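Local coordinates for protein Nsp15 (PDB 5YVD) that cleaves RNA as the hexameric endoribonuclease Nsp15 of the MERS coronavirus, probably at uridylates, at residues Thr51-Glu56 and Gly100-Thr105; Lys82-Asp87 and Thr96-Val101; Gly1-Ala6 and Leu22-Val27; Val27-Phe32 and Met42-Thr47. All coordinates share one frame; numbering follows the deposited sequence.

Contact 1: residues Thr51-Glu56 and Gly100-Thr105; sequences TNIAFE and GVCKYT
Ile53 presses from helix 51-59 against Cys102, Tyr104 and Thr105 of an irregular loop. From its CB, which points at the loop, two branches leave. CG2, anti to the backbone N, meets two partners, Thr105 CG2 at 3.8 Å and Cys102 SG at 4.0 Å; the Ile53 and Thr105 side chains slide past each other in opposite directions. CG1 takes the other course and comes within 4.1 Å of Tyr104 CD1. With chi2 at -75°, the terminal CD1 meets the root of the tyrosine, 3.5 Å from Tyr104 CB, and touches the ring obliquely, the two side chains crossing at about a right angle. The contact joins helix 51-59 of the N-terminal oligomerisation region to a loop of the middle domain, and a second subunit covers its flank: Val24 of that subunit packs on Ile53, while Lys34 of that subunit makes a cation-pi contact with Tyr104. One helical turn on, Glu56 stretches out, with CG anti to the backbone N (chi1 177°), and brings OE2 to 3.1 Å from Cys102 SG. The carboxylate has its strongest partner in a salt bridge to Lys60, just past the end of the helix. A water donates to Glu56 OE2 at 3.0 Å and weakly accepts from Lys103 N at 3.3 Å.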
loop_
_atom_site.group_PDB
_atom_site.type_symbol
_atom_site.label_atom_id
_atom_site.label_comp_id
_atom_site.label_asym_id
_atom_site.label_seq_id
_atom_site.Cartn_x
_atom_site.Cartn_y
_atom_site.Cartn_z
ATOM N N THR A 51 0.955 -1.253 -11.349
ATOM C CA THR A 51 2.349 -1.493 -11.490
ATOM C C THR A 51 2.710 -2.403 -12.668
ATOM O O THR A 51 3.671 -2.116 -13.408
ATOM C CB THR A 51 2.889 -2.088 -10.199
ATOM O OG1 THR A 51 2.691 -1.163 -9.143
ATOM C CG2 THR A 51 4.361 -2.329 -10.324
ATOM N N ASN A 52 1.986 -3.506 -12.847
ATOM C CA ASN A 52 2.386 -4.467 -13.882
ATOM C C ASN A 52 2.184 -3.912 -15.305
ATOM O O ASN A 52 2.843 -4.340 -16.245
ATOM C CB ASN A 52 1.671 -5.812 -13.722
ATOM C CG ASN A 52 0.183 -5.686 -13.811
ATOM O OD1 ASN A 52 -0.403 -4.804 -13.195
ATOM N ND2 ASN A 52 -0.442 -6.557 -14.585
ATOM N N ILE A 53 1.284 -2.942 -15.438
ATOM C CA ILE A 53 0.959 -2.341 -16.718
ATOM C C ILE A 53 1.956 -1.241 -17.028
ATOM O O ILE A 53 2.437 -1.117 -18.172
ATOM C CB ILE A 53 -0.457 -1.730 -16.697
ATOM C CG1 ILE A 53 -1.495 -2.805 -16.424
ATOM C CG2 ILE A 53 -0.798 -1.079 -18.031
ATOM C CD1 ILE A 53 -1.773 -3.707 -17.603
ATOM N N ALA A 54 2.257 -0.445 -16.003
ATOM C CA ALA A 54 3.200 0.643 -16.130
ATOM C C ALA A 54 4.543 0.093 -16.578
ATOM O O ALA A 54 5.222 0.667 -17.413
ATOM C CB ALA A 54 3.340 1.363 -14.815
ATOM N N PHE A 55 4.896 -1.050 -16.024
ATOM C CA PHE A 55 6.100 -1.773 -16.394
ATOM C C PHE A 55 6.078 -2.237 -17.829
ATOM O O PHE A 55 7.133 -2.281 -18.471
ATOM C CB PHE A 55 6.236 -2.989 -15.467
ATOM C CG PHE A 55 7.316 -3.964 -15.859
ATOM C CD1 PHE A 55 8.640 -3.560 -15.962
ATOM C CD2 PHE A 55 7.013 -5.297 -16.060
ATOM C CE1 PHE A 55 9.625 -4.472 -16.282
ATOM C CE2 PHE A 55 7.985 -6.202 -16.399
ATOM C CZ PHE A 55 9.292 -5.789 -16.507
ATOM N N GLU A 56 4.903 -2.630 -18.324
ATOM C CA GLU A 56 4.778 -3.134 -19.706
ATOM C C GLU A 56 4.951 -1.970 -20.697
ATOM O O GLU A 56 5.665 -2.072 -21.686
ATOM C CB GLU A 56 3.432 -3.864 -19.901
ATOM C CG GLU A 56 3.150 -4.364 -21.318
ATOM C CD GLU A 56 1.799 -5.065 -21.491
ATOM O OE1 GLU A 56 1.333 -5.706 -20.525
ATOM O OE2 GLU A 56 1.204 -4.993 -22.605
ATOM N N GLY A 100 -3.075 -0.033 -29.757
ATOM C CA GLY A 100 -2.345 -1.117 -30.350
ATOM C C GLY A 100 -1.019 -1.337 -29.692
ATOM O O GLY A 100 -0.046 -1.626 -30.370
ATOM N N VAL A 101 -0.970 -1.227 -28.370
ATOM C CA VAL A 101 0.284 -1.469 -27.639
ATOM C C VAL A 101 0.135 -2.430 -26.452
ATOM O O VAL A 101 0.970 -3.302 -26.271
ATOM C CB VAL A 101 0.887 -0.141 -27.139
ATOM C CG1 VAL A 101 2.151 -0.389 -26.345
ATOM C CG2 VAL A 101 1.198 0.766 -28.305
ATOM N N CYS A 102 -0.891 -2.237 -25.625
ATOM C CA CYS A 102 -1.114 -3.043 -24.424
ATOM C C CYS A 102 -2.629 -3.234 -24.283
ATOM O O CYS A 102 -3.390 -2.252 -24.302
ATOM C CB CYS A 102 -0.523 -2.328 -23.209
ATOM S SG CYS A 102 -0.954 -2.960 -21.557
ATOM N N LYS A 103 -3.067 -4.489 -24.156
ATOM C CA LYS A 103 -4.517 -4.805 -24.212
ATOM C C LYS A 103 -5.334 -4.101 -23.127
ATOM O O LYS A 103 -6.481 -3.717 -23.346
ATOM C CB LYS A 103 -4.779 -6.311 -24.157
ATOM C CG LYS A 103 -4.686 -7.032 -25.499
ATOM C CD LYS A 103 -4.484 -8.548 -25.308
ATOM C CE LYS A 103 -5.682 -9.244 -24.631
ATOM N NZ LYS A 103 -5.336 -10.557 -24.005
ATOM N N TYR A 104 -4.727 -3.918 -21.970
ATOM C CA TYR A 104 -5.422 -3.354 -20.845
ATOM C C TYR A 104 -5.679 -1.865 -21.041
ATOM O O TYR A 104 -6.713 -1.373 -20.624
ATOM C CB TYR A 104 -4.622 -3.618 -19.570
ATOM C CG TYR A 104 -5.353 -3.259 -18.307
ATOM C CD1 TYR A 104 -5.275 -1.972 -17.787
ATOM C CD2 TYR A 104 -6.137 -4.201 -17.630
ATOM C CE1 TYR A 104 -5.953 -1.628 -16.634
ATOM C CE2 TYR A 104 -6.831 -3.858 -16.472
ATOM C CZ TYR A 104 -6.718 -2.573 -15.982
ATOM O OH TYR A 104 -7.365 -2.193 -14.846
ATOM N N THR A 105 -4.768 -1.150 -21.695
ATOM C CA THR A 105 -4.912 0.298 -21.866
ATOM C C THR A 105 -5.314 0.781 -23.272
ATOM O O THR A 105 -5.566 1.996 -23.454
ATOM C CB THR A 105 -3.610 0.999 -21.517
ATOM O OG1 THR A 105 -2.536 0.399 -22.262
ATOM C CG2 THR A 105 -3.355 0.911 -20.028
HETATM O O HOH W 1 -0.824 -6.885 -23.721
#

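Contact 2: residues Lys82-Asp87 and Thr96-Val101; sequences KFVLWD and TATIGV
Lys82 and Ile99 make the one direct hydrogen bond between 82-87 and 96-101, two extended pieces of the middle domain that run roughly antiparallel. Lys82 N donates to Ile99 O at 2.9 Å, but the bond is bent (129° at the hydrogen) and weak. The same oxygen receives a CA-H...O contact from Lys82 CA at 3.0 Å, so it is approached by two neighbouring donors of one residue. Next to it Gly100, whose positive phi of 62° suits glycine, faces Lys82, the CA atoms of Gly100 and Lys82 being 4.6 Å apart.

Water takes over where the backbones draw apart. A single molecule donates to Phe83 O and accepts from both Thr98 OG1, at 2.8 Å, and Ile99 N, at 3.1 Å, tying one carbonyl to a side chain and an amide on the facing piece.

Van der Waals packing surrounds these bonds. Val101 CG2, placed anti to its own carbonyl carbon, lies against the backbone of the other segment, 3.7 Å from Phe83 N. The apolar pair is Val101 CG1 and Val84 CB, 4.3 Å apart. Val84 CG2 sets a methyl on a hydroxyl oxygen, 3.4 Å from Thr98 OG1, the two side chains crossing obliquely. Val84 also packs on Ile93 of strand 92-93, and Thr98 pairs by its backbone with Thr105 and Ile107.

With one weak direct bond, the two pieces do not form a regular sheet pair here; a bridging water serves Phe83 O, Thr98 OG1 and Ile99 N where the backbones separate, and valine packing completes the contact.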
loop_
_atom_site.group_PDB
_atom_site.type_symbol
_atom_site.label_atom_id
_atom_site.label_comp_id
_atom_site.label_asym_id
_atom_site.label_seq_id
_atom_site.Cartn_x
_atom_site.Cartn_y
_atom_site.Cartn_z
ATOM N N LYS A 82 -0.095 3.011 -32.224
ATOM C CA LYS A 82 0.686 1.787 -32.330
ATOM C C LYS A 82 2.085 1.955 -31.783
ATOM O O LYS A 82 2.949 1.125 -32.021
ATOM C CB LYS A 82 0.686 1.234 -33.759
ATOM C CG LYS A 82 -0.561 0.423 -34.085
ATOM C CD LYS A 82 -0.522 -0.061 -35.532
ATOM C CE LYS A 82 -1.113 -1.454 -35.685
ATOM N NZ LYS A 82 -2.528 -1.503 -35.223
ATOM N N PHE A 83 2.284 3.006 -31.006
ATOM C CA PHE A 83 3.497 3.135 -30.228
ATOM C C PHE A 83 3.188 3.920 -28.973
ATOM O O PHE A 83 2.115 4.455 -28.809
ATOM C CB PHE A 83 4.643 3.798 -31.036
ATOM C CG PHE A 83 4.419 5.257 -31.353
ATOM C CD1 PHE A 83 3.648 5.630 -32.438
ATOM C CD2 PHE A 83 4.985 6.252 -30.572
ATOM C CE1 PHE A 83 3.429 6.963 -32.720
ATOM C CE2 PHE A 83 4.766 7.595 -30.863
ATOM C CZ PHE A 83 3.990 7.946 -31.935
ATOM N N VAL A 84 4.160 3.985 -28.093
ATOM C CA VAL A 84 3.999 4.647 -26.819
ATOM C C VAL A 84 5.315 5.333 -26.516
ATOM O O VAL A 84 6.385 4.835 -26.884
ATOM C CB VAL A 84 3.623 3.612 -25.738
ATOM C CG1 VAL A 84 4.839 3.149 -24.942
ATOM C CG2 VAL A 84 2.523 4.155 -24.847
ATOM N N LEU A 85 5.226 6.496 -25.889
ATOM C CA LEU A 85 6.383 7.345 -25.691
ATOM C C LEU A 85 6.664 7.479 -24.220
ATOM O O LEU A 85 5.779 7.907 -23.464
ATOM C CB LEU A 85 6.114 8.709 -26.294
ATOM C CG LEU A 85 6.145 8.801 -27.828
ATOM C CD1 LEU A 85 5.864 10.235 -28.262
ATOM C CD2 LEU A 85 7.481 8.361 -28.413
ATOM N N TRP A 86 7.884 7.103 -23.812
ATOM C CA TRP A 86 8.308 7.200 -22.400
ATOM C C TRP A 86 8.921 8.558 -22.123
ATOM O O TRP A 86 9.775 9.014 -22.886
ATOM C CB TRP A 86 9.306 6.097 -22.032
ATOM C CG TRP A 86 9.505 5.897 -20.544
ATOM C CD1 TRP A 86 10.635 6.168 -19.816
ATOM C CD2 TRP A 86 8.556 5.358 -19.608
ATOM N NE1 TRP A 86 10.448 5.822 -18.488
ATOM C CE2 TRP A 86 9.183 5.333 -18.332
ATOM C CE3 TRP A 86 7.243 4.888 -19.720
ATOM C CZ2 TRP A 86 8.537 4.871 -17.187
ATOM C CZ3 TRP A 86 6.599 4.394 -18.553
ATOM C CH2 TRP A 86 7.249 4.403 -17.318
ATOM N N ASP A 87 8.446 9.197 -21.053
ATOM C CA ASP A 87 9.057 10.410 -20.501
ATOM C C ASP A 87 9.964 10.070 -19.283
ATOM O O ASP A 87 9.474 9.692 -18.192
ATOM C CB ASP A 87 7.966 11.407 -20.111
ATOM C CG ASP A 87 8.538 12.714 -19.571
ATOM O OD1 ASP A 87 9.581 12.661 -18.898
ATOM O OD2 ASP A 87 7.936 13.781 -19.797
ATOM N N THR A 96 -2.306 8.746 -21.156
ATOM C CA THR A 96 -2.779 7.719 -20.233
ATOM C C THR A 96 -3.388 6.504 -20.914
ATOM O O THR A 96 -3.361 5.406 -20.364
ATOM C CB THR A 96 -3.915 8.281 -19.391
ATOM O OG1 THR A 96 -4.808 8.990 -20.256
ATOM C CG2 THR A 96 -3.384 9.216 -18.313
ATOM N N ALA A 97 -4.010 6.700 -22.074
ATOM C CA ALA A 97 -4.488 5.577 -22.865
ATOM C C ALA A 97 -3.489 5.300 -23.959
ATOM O O ALA A 97 -2.608 6.099 -24.213
ATOM C CB ALA A 97 -5.864 5.867 -23.462
ATOM N N THR A 98 -3.669 4.171 -24.627
ATOM C CA THR A 98 -2.755 3.704 -25.644
ATOM C C THR A 98 -3.553 3.071 -26.817
ATOM O O THR A 98 -4.766 2.826 -26.709
ATOM C CB THR A 98 -1.791 2.718 -24.981
ATOM O OG1 THR A 98 -0.525 2.766 -25.635
ATOM C CG2 THR A 98 -2.326 1.330 -25.035
ATOM N N ILE A 99 -2.893 2.855 -27.954
ATOM C CA ILE A 99 -3.536 2.246 -29.128
ATOM C C ILE A 99 -2.617 1.215 -29.768
ATOM O O ILE A 99 -1.522 1.536 -30.246
ATOM C CB ILE A 99 -3.908 3.286 -30.189
ATOM C CG1 ILE A 99 -4.976 4.247 -29.650
ATOM C CG2 ILE A 99 -4.437 2.596 -31.440
ATOM C CD1 ILE A 99 -5.130 5.511 -30.461
ATOM N N GLY A 100 -3.075 -0.033 -29.757
ATOM C CA GLY A 100 -2.345 -1.117 -30.350
ATOM C C GLY A 100 -1.019 -1.337 -29.692
ATOM O O GLY A 100 -0.046 -1.626 -30.370
ATOM N N VAL A 101 -0.970 -1.227 -28.370
ATOM C CA VAL A 101 0.284 -1.469 -27.639
ATOM C C VAL A 101 0.135 -2.430 -26.452
ATOM O O VAL A 101 0.970 -3.302 -26.271
ATOM C CB VAL A 101 0.887 -0.141 -27.139
ATOM C CG1 VAL A 101 2.151 -0.389 -26.345
ATOM C CG2 VAL A 101 1.198 0.766 -28.305
HETATM O O HOH W 2 -0.237 4.379 -27.937
#

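Contact 3: residues Gly1-Ala6 and Leu22-Val27; sequences GLENIA and LPVAVV
Val24 is wedged between Leu2, Glu3 and Ala6 on one side of helix 2-12, and this is where the packing is closest. Its CG2, anti to the carbonyl carbon, meets Ala6 CB at 3.5 Å and Glu3 CA at 4.0 Å. Its CG1, anti to the backbone N (chi1 174°), turns to the leucine instead and lies 4.1 Å from Leu2 CG. Further along the strand, Val26 CG2 reaches Leu2 CD2 at 4.2 Å. The helix segment thus lies across a strand that is outermost, within this chain, in a three-stranded antiparallel sheet of the N-terminal oligomerisation region, their axes 9.4 Å apart and their directions 106° from each other. Ahead of the strand, Leu22 N donates to Glu3 O at 3.0 Å, coming from well above the carbonyl plane, and Leu22 CD1 lies 3.7 Å from Ala6 O. Within the chain the contact is looser at Glu3, whose side chain bends at chi2; its nearest carboxylate approach to the valine is 4.2 Å, from Glu3 OE1 to Val24 CB. That carboxylate instead faces a second subunit and bonds to Leu2 N of it, and Glu3 of that subunit bonds to Leu2 N in return.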
loop_
_atom_site.group_PDB
_atom_site.type_symbol
_atom_site.label_atom_id
_atom_site.label_comp_id
_atom_site.label_asym_id
_atom_site.label_seq_id
_atom_site.Cartn_x
_atom_site.Cartn_y
_atom_site.Cartn_z
ATOM N N GLY A 1 2.672 -11.322 -22.324
ATOM C CA GLY A 1 2.445 -11.591 -20.871
ATOM C C GLY A 1 3.582 -11.176 -19.943
ATOM O O GLY A 1 4.781 -11.175 -20.289
ATOM N N LEU A 2 3.181 -10.839 -18.727
ATOM C CA LEU A 2 4.084 -10.354 -17.697
ATOM C C LEU A 2 5.463 -10.992 -17.660
ATOM O O LEU A 2 6.470 -10.286 -17.793
ATOM C CB LEU A 2 3.426 -10.515 -16.332
ATOM C CG LEU A 2 4.186 -9.959 -15.136
ATOM C CD1 LEU A 2 4.515 -8.462 -15.214
ATOM C CD2 LEU A 2 3.314 -10.252 -13.947
ATOM N N GLU A 3 5.534 -12.306 -17.457
ATOM C CA GLU A 3 6.874 -12.922 -17.314
ATOM C C GLU A 3 7.667 -12.932 -18.597
ATOM O O GLU A 3 8.896 -12.978 -18.569
ATOM C CB GLU A 3 6.894 -14.302 -16.658
ATOM C CG GLU A 3 5.596 -15.040 -16.499
ATOM C CD GLU A 3 4.745 -14.462 -15.406
ATOM O OE1 GLU A 3 5.165 -14.557 -14.229
ATOM O OE2 GLU A 3 3.665 -13.918 -15.751
ATOM N N ASN A 4 6.971 -12.838 -19.716
ATOM C CA ASN A 4 7.618 -12.763 -21.016
ATOM C C ASN A 4 8.204 -11.375 -21.247
ATOM O O ASN A 4 9.289 -11.205 -21.823
ATOM C CB ASN A 4 6.636 -13.112 -22.131
ATOM C CG ASN A 4 7.205 -12.843 -23.486
ATOM O OD1 ASN A 4 6.729 -11.974 -24.198
ATOM N ND2 ASN A 4 8.266 -13.550 -23.829
ATOM N N ILE A 5 7.480 -10.383 -20.773
ATOM C CA ILE A 5 7.952 -9.021 -20.834
ATOM C C ILE A 5 9.202 -8.882 -19.986
ATOM O O ILE A 5 10.194 -8.316 -20.425
ATOM C CB ILE A 5 6.846 -8.078 -20.360
ATOM C CG1 ILE A 5 5.782 -8.014 -21.440
ATOM C CG2 ILE A 5 7.402 -6.702 -20.044
ATOM C CD1 ILE A 5 4.407 -7.720 -20.916
ATOM N N ALA A 6 9.152 -9.424 -18.774
ATOM C CA ALA A 6 10.327 -9.470 -17.915
ATOM C C ALA A 6 11.515 -10.105 -18.622
ATOM O O ALA A 6 12.651 -9.704 -18.420
ATOM C CB ALA A 6 10.008 -10.239 -16.645
ATOM N N LEU A 22 10.421 -15.266 -17.261
ATOM C CA LEU A 22 11.145 -15.177 -15.998
ATOM C C LEU A 22 10.148 -15.152 -14.841
ATOM O O LEU A 22 9.047 -14.689 -14.999
ATOM C CB LEU A 22 12.004 -13.917 -15.965
ATOM C CG LEU A 22 13.264 -13.889 -16.855
ATOM C CD1 LEU A 22 14.025 -12.595 -16.587
ATOM C CD2 LEU A 22 14.181 -15.099 -16.665
ATOM N N PRO A 23 10.526 -15.655 -13.667
ATOM C CA PRO A 23 9.576 -15.494 -12.555
ATOM C C PRO A 23 9.546 -14.043 -12.092
ATOM O O PRO A 23 10.585 -13.409 -12.042
ATOM C CB PRO A 23 10.120 -16.410 -11.464
ATOM C CG PRO A 23 11.523 -16.747 -11.863
ATOM C CD PRO A 23 11.782 -16.313 -13.275
ATOM N N VAL A 24 8.355 -13.538 -11.777
ATOM C CA VAL A 24 8.123 -12.136 -11.431
ATOM C C VAL A 24 7.236 -12.034 -10.184
ATOM O O VAL A 24 6.221 -12.726 -10.094
ATOM C CB VAL A 24 7.382 -11.416 -12.581
ATOM C CG1 VAL A 24 6.991 -9.997 -12.199
ATOM C CG2 VAL A 24 8.239 -11.384 -13.838
ATOM N N ALA A 25 7.607 -11.174 -9.238
ATOM C CA ALA A 25 6.669 -10.693 -8.196
ATOM C C ALA A 25 6.247 -9.255 -8.417
ATOM O O ALA A 25 7.054 -8.430 -8.772
ATOM C CB ALA A 25 7.296 -10.827 -6.816
ATOM N N VAL A 26 4.980 -8.957 -8.208
ATOM C CA VAL A 26 4.495 -7.559 -8.191
ATOM C C VAL A 26 4.168 -7.135 -6.762
ATOM O O VAL A 26 3.176 -7.577 -6.189
ATOM C CB VAL A 26 3.212 -7.348 -9.022
ATOM C CG1 VAL A 26 2.824 -5.873 -9.046
ATOM C CG2 VAL A 26 3.393 -7.866 -10.441
ATOM N N VAL A 27 4.988 -6.257 -6.205
ATOM C CA VAL A 27 4.891 -5.930 -4.817
ATOM C C VAL A 27 4.678 -4.441 -4.705
ATOM O O VAL A 27 5.626 -3.659 -4.768
ATOM C CB VAL A 27 6.169 -6.344 -4.043
ATOM C CG1 VAL A 27 5.912 -6.278 -2.537
ATOM C CG2 VAL A 27 6.655 -7.735 -4.460
#

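Contact 4: residues Val27-Phe32 and Met42-Thr47; sequences VNDKIF and MFENKT
Ile31 faces Met42 and Phe43 across two antiparallel strands, and backbone bonds draw them together. Asp29 O accepts from Asn45 N at 2.8 Å. Ile31 O accepts from Met42 N at 2.7 Å, and Ile31 N donates to Phe43 O. Apolar contacts lie on the face of Ile31 and Phe43, where their CB atoms are 4.0 Å apart and the side chains cross. Ile31 CG2, anti to the backbone N (chi1 -61° puts CG1 beside it), touches Met42 CE at 3.5 Å. Thr51 packs on Ile31 and Ala54 on Phe43, whose ring also meets that of Tyr58.

The charged contacts occupy the face of Lys30 and Glu44, whose side chains run side by side. Lys30 NZ makes a salt bridge to Asp29 OD1 at 3.2 Å, on the syn side of the carboxylate, and a long one to Glu44 OE1 at 3.7 Å. Lys46 continues this network through a long bridge to Glu44, and Lys46 of a fifth subunit packs on Lys30 and Glu44. Asn45 OD1 accepts from Thr47 N in an Asx turn. The strands form a beta hairpin that supplies the middle strand and one outer strand of the three-stranded N-terminal sheet, a type II' turn from Val27 to Lys30 linking it to strand 24-27.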
loop_
_atom_site.group_PDB
_atom_site.type_symbol
_atom_site.label_atom_id
_atom_site.label_comp_id
_atom_site.label_asym_id
_atom_site.label_seq_id
_atom_site.Cartn_x
_atom_site.Cartn_y
_atom_site.Cartn_z
ATOM N N VAL A 27 4.988 -6.257 -6.205
ATOM C CA VAL A 27 4.891 -5.930 -4.817
ATOM C C VAL A 27 4.678 -4.441 -4.705
ATOM O O VAL A 27 5.626 -3.659 -4.768
ATOM C CB VAL A 27 6.169 -6.344 -4.043
ATOM C CG1 VAL A 27 5.912 -6.278 -2.537
ATOM C CG2 VAL A 27 6.655 -7.735 -4.460
ATOM N N ASN A 28 3.413 -4.073 -4.516
ATOM C CA ASN A 28 2.969 -2.692 -4.393
ATOM C C ASN A 28 3.384 -1.953 -5.666
ATOM O O ASN A 28 2.939 -2.289 -6.753
ATOM C CB ASN A 28 3.533 -2.038 -3.112
ATOM C CG ASN A 28 3.078 -2.739 -1.837
ATOM O OD1 ASN A 28 3.893 -3.003 -0.965
ATOM N ND2 ASN A 28 1.774 -3.044 -1.724
ATOM N N ASP A 29 4.256 -0.966 -5.516
ATOM C CA ASP A 29 4.734 -0.173 -6.629
ATOM C C ASP A 29 5.927 -0.795 -7.382
ATOM O O ASP A 29 6.415 -0.202 -8.348
ATOM C CB ASP A 29 5.120 1.202 -6.087
ATOM C CG ASP A 29 6.291 1.133 -5.116
ATOM O OD1 ASP A 29 7.181 2.001 -5.173
ATOM O OD2 ASP A 29 6.338 0.179 -4.307
ATOM N N LYS A 30 6.386 -1.985 -6.979
ATOM C CA LYS A 30 7.623 -2.547 -7.549
ATOM C C LYS A 30 7.484 -3.877 -8.296
ATOM O O LYS A 30 6.537 -4.635 -8.102
ATOM C CB LYS A 30 8.681 -2.686 -6.458
ATOM C CG LYS A 30 9.055 -1.353 -5.829
ATOM C CD LYS A 30 10.083 -1.497 -4.709
ATOM C CE LYS A 30 9.816 -0.514 -3.577
ATOM N NZ LYS A 30 9.920 0.892 -4.046
ATOM N N ILE A 31 8.455 -4.135 -9.167
ATOM C CA ILE A 31 8.584 -5.412 -9.855
ATOM C C ILE A 31 9.933 -6.079 -9.497
ATOM O O ILE A 31 10.994 -5.460 -9.603
ATOM C CB ILE A 31 8.488 -5.227 -11.369
ATOM C CG1 ILE A 31 7.138 -4.628 -11.754
ATOM C CG2 ILE A 31 8.712 -6.547 -12.089
ATOM C CD1 ILE A 31 5.998 -5.611 -11.848
ATOM N N PHE A 32 9.873 -7.338 -9.049
ATOM C CA PHE A 32 11.080 -8.106 -8.756
ATOM C C PHE A 32 11.161 -9.348 -9.598
ATOM O O PHE A 32 10.140 -9.870 -9.989
ATOM C CB PHE A 32 11.079 -8.543 -7.312
ATOM C CG PHE A 32 11.160 -7.421 -6.339
ATOM C CD1 PHE A 32 12.353 -7.104 -5.731
ATOM C CD2 PHE A 32 10.030 -6.714 -5.994
ATOM C CE1 PHE A 32 12.418 -6.070 -4.815
ATOM C CE2 PHE A 32 10.083 -5.706 -5.055
ATOM C CZ PHE A 32 11.273 -5.382 -4.471
ATOM N N MET A 42 13.338 -4.679 -10.698
ATOM C CA MET A 42 13.439 -4.274 -12.100
ATOM C C MET A 42 12.628 -3.024 -12.449
ATOM O O MET A 42 12.700 -2.545 -13.581
ATOM C CB MET A 42 12.866 -5.339 -12.996
ATOM C CG MET A 42 13.689 -6.583 -13.223
ATOM S SD MET A 42 12.890 -7.435 -14.599
ATOM C CE MET A 42 11.366 -7.972 -13.860
ATOM N N PHE A 43 11.812 -2.505 -11.537
ATOM C CA PHE A 43 10.972 -1.372 -11.910
ATOM C C PHE A 43 10.331 -0.708 -10.695
ATOM O O PHE A 43 9.996 -1.377 -9.707
ATOM C CB PHE A 43 9.905 -1.842 -12.899
ATOM C CG PHE A 43 9.045 -0.746 -13.436
ATOM C CD1 PHE A 43 9.530 0.107 -14.406
ATOM C CD2 PHE A 43 7.731 -0.588 -12.990
ATOM C CE1 PHE A 43 8.730 1.119 -14.924
ATOM C CE2 PHE A 43 6.929 0.424 -13.485
ATOM C CZ PHE A 43 7.430 1.279 -14.461
ATOM N N GLU A 44 10.165 0.611 -10.794
ATOM C CA GLU A 44 9.602 1.440 -9.719
ATOM C C GLU A 44 8.484 2.307 -10.336
ATOM O O GLU A 44 8.727 3.291 -11.065
ATOM C CB GLU A 44 10.707 2.277 -9.059
ATOM C CG GLU A 44 10.441 2.733 -7.621
ATOM C CD GLU A 44 11.716 2.826 -6.773
ATOM O OE1 GLU A 44 12.380 1.779 -6.617
ATOM O OE2 GLU A 44 12.045 3.927 -6.256
ATOM N N ASN A 45 7.254 1.896 -10.075
ATOM C CA ASN A 45 6.103 2.551 -10.617
ATOM C C ASN A 45 5.987 3.948 -10.090
ATOM O O ASN A 45 5.818 4.121 -8.886
ATOM C CB ASN A 45 4.852 1.785 -10.198
ATOM C CG ASN A 45 3.620 2.272 -10.896
ATOM O OD1 ASN A 45 3.676 3.151 -11.754
ATOM N ND2 ASN A 45 2.490 1.677 -10.558
ATOM N N LYS A 46 6.030 4.943 -10.977
ATOM C CA LYS A 46 5.689 6.327 -10.600
ATOM C C LYS A 46 4.443 6.829 -11.316
ATOM O O LYS A 46 4.220 8.020 -11.423
ATOM C CB LYS A 46 6.859 7.256 -10.899
ATOM C CG LYS A 46 8.208 6.751 -10.416
ATOM C CD LYS A 46 8.200 6.485 -8.926
ATOM C CE LYS A 46 9.607 6.550 -8.362
ATOM N NZ LYS A 46 9.540 6.778 -6.888
ATOM N N THR A 47 3.615 5.898 -11.753
ATOM C CA THR A 47 2.466 6.149 -12.610
ATOM C C THR A 47 1.212 6.080 -11.774
ATOM O O THR A 47 1.265 5.672 -10.606
ATOM C CB THR A 47 2.428 5.058 -13.688
ATOM O OG1 THR A 47 3.637 5.165 -14.444
ATOM C CG2 THR A 47 1.335 5.246 -14.629
#

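How the contacts relate
Contacts 3 and 4 are the more buried pair and build one unit: they share Val27 and meet on the same antiparallel sheet, where strands 24-27 and 30-35 are neighbours. Contact 4 is a sheet pairing with charges on one face; contact 3 lays a helix on that sheet and is mostly apolar. Contact 1 uses the next helix, 51-59, which touches both, with Thr51 bonding to Asn28 and Asn45, and joins them to the middle domain. Contact 2, partly buried and wholly in that domain, shares Gly100 and Val101 with contact 1 and leans on water. Contacts 1, 3 and 4 all touch the second subunit.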